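Type IV secretion system protein DotB (Yersinia pseudotuberculosis IP 31758, PDB 6GEF) hydrolyses ATP as a hexameric AAA+ ATPase of the type IVb secretion system, probably to power substrate export. Local coordinates at the interface of chains A and B. Coordinates in Å, arbitrary orientation; residue numbers count along the deposited sequence, not the author numbering. Chains: chain A/B, Type IV secretion system protein DotB.

The interface of chains A and B. Residues chain A 55, 57, 67, 149; chain B 211, 254-258.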
# COMPACT_ATOMS: atom_id res chain seq x y z
N ASP A 55 36.40 25.29 0.06
CA ASP A 55 35.29 25.32 1.01
C ASP A 55 35.70 26.16 2.22
O ASP A 55 36.84 26.14 2.63
CB ASP A 55 34.89 23.91 1.50
CG ASP A 55 34.83 22.88 0.37
OD1 ASP A 55 35.91 22.44 -0.08
OD2 ASP A 55 33.72 22.60 -0.12
N ILE A 57 34.26 27.07 6.20
CA ILE A 57 33.41 26.59 7.27
C ILE A 57 33.37 27.64 8.36
O ILE A 57 34.41 28.01 8.90
CB ILE A 57 33.93 25.23 7.84
CG1 ILE A 57 34.22 24.27 6.69
CG2 ILE A 57 32.91 24.63 8.77
CD1 ILE A 57 34.63 22.90 7.16
N LYS A 67 38.94 24.90 3.56
CA LYS A 67 39.74 23.87 2.93
C LYS A 67 40.49 24.48 1.74
O LYS A 67 40.08 24.40 0.60
CB LYS A 67 38.85 22.69 2.51
CG LYS A 67 38.42 21.82 3.66
CD LYS A 67 37.77 20.56 3.17
CE LYS A 67 37.37 19.63 4.32
NZ LYS A 67 36.55 18.52 3.78
N VAL A 149 28.57 26.15 5.69
CA VAL A 149 29.56 25.67 4.75
C VAL A 149 29.33 26.31 3.40
O VAL A 149 28.23 26.26 2.87
CB VAL A 149 29.50 24.13 4.63
CG1 VAL A 149 30.56 23.62 3.67
CG2 VAL A 149 29.74 23.48 5.99
N HIS B 211 36.84 17.91 8.31
CA HIS B 211 35.49 18.17 8.78
C HIS B 211 34.83 16.86 9.19
O HIS B 211 34.72 15.94 8.38
CB HIS B 211 34.68 18.85 7.66
CG HIS B 211 33.55 19.68 8.16
ND1 HIS B 211 33.40 19.97 9.51
CD2 HIS B 211 32.52 20.25 7.51
CE1 HIS B 211 32.30 20.73 9.65
NE2 HIS B 211 31.75 20.91 8.46
N ARG B 254 26.41 18.22 1.11
CA ARG B 254 26.55 19.66 0.93
C ARG B 254 27.48 20.32 1.99
O ARG B 254 27.65 21.51 1.96
CB ARG B 254 25.19 20.35 0.98
CG ARG B 254 24.02 19.49 0.54
CD ARG B 254 23.70 19.60 -0.94
NE ARG B 254 22.34 20.09 -1.17
CZ ARG B 254 22.05 21.04 -2.09
NH1 ARG B 254 23.03 21.57 -2.87
NH2 ARG B 254 20.80 21.47 -2.21
N ARG B 255 28.06 19.52 2.90
CA ARG B 255 28.78 20.03 4.02
C ARG B 255 30.25 19.66 4.02
O ARG B 255 30.93 19.73 5.06
CB ARG B 255 28.12 19.59 5.36
CG ARG B 255 26.68 19.97 5.48
CD ARG B 255 26.34 20.47 6.84
NE ARG B 255 26.11 19.53 7.85
CZ ARG B 255 26.55 19.56 9.11
NH1 ARG B 255 27.26 20.53 9.53
NH2 ARG B 255 26.26 18.56 9.97
N THR B 256 30.77 19.25 2.88
CA THR B 256 32.20 18.93 2.75
C THR B 256 32.77 18.18 3.94
O THR B 256 33.71 18.59 4.53
CB THR B 256 32.99 20.26 2.52
OG1 THR B 256 34.36 19.99 2.28
CG2 THR B 256 33.01 21.18 3.70
N PRO B 257 32.12 17.10 4.33
CA PRO B 257 32.67 16.26 5.43
C PRO B 257 33.93 15.53 4.99
O PRO B 257 34.07 15.14 3.85
CB PRO B 257 31.55 15.28 5.77
CG PRO B 257 30.78 15.19 4.51
CD PRO B 257 30.83 16.52 3.85
N ASN B 258 34.85 15.38 5.93
CA ASN B 258 35.86 14.33 5.86
C ASN B 258 35.54 13.10 6.69
O ASN B 258 36.27 12.13 6.64
CB ASN B 258 37.25 14.90 6.27
CG ASN B 258 37.59 16.16 5.56
OD1 ASN B 258 37.03 17.21 5.87
ND2 ASN B 258 38.50 16.07 4.60
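A:Lys67 meets B:Thr256 and B:Asn258 where strands 55-59, 65-68 and 143-153 of chain A face the loop after helix 245-253 of chain B, in which B:Thr256 has positive phi (41°). The lysine chain runs out extended beyond CG, and its terminal nitrogen NZ comes tip to tip with both partners. NZ of A:Lys67 donates to the amide oxygen OD1 of B:Asn258 at 2.5 Å, from above the carbonyl plane; the exact closeness is uncertain at this resolution and carries no weight. NZ of A:Lys67 also donates to the backbone O of B:Thr256 at 2.9 Å, again well out of the carbonyl plane. A third bond runs from NZ of A:Lys67 to the hydroxyl OG1 of B:Thr256 at 3.0 Å. The amine is thus gripped by three oxygens of the loop. OD1 of B:Asn258 also accepts from the backbone N of B:His211, and its two donors sit on opposite faces of the amide, which may steady it. B:Thr256 holds OG1 anti to its backbone N (chi1 -175°), which turns the hydroxyl to the lysine and leaves CG2 for A:Val149. CG2 of B:Thr256 lies 3.5 Å from CG1 of A:Val149. The carboxylate of A:Asp55 points at the same threonine, with CG of A:Asp55 3.5 Å from OG1 of B:Thr256. If ionised, it may add to the polar setting around the lysine nitrogen. A:Ile57 places CD1 over one face of the B:His211 imidazole, 3.6 Å from the ring centroid and offset toward the rim. The threonine O lies at the edge of that ring, in plane. This patch joins neighbouring subunits of the deposited hexamer. It combines a lysine anchor with small apolar contacts, and may help set how one subunit sits on the next in the ATPase ring.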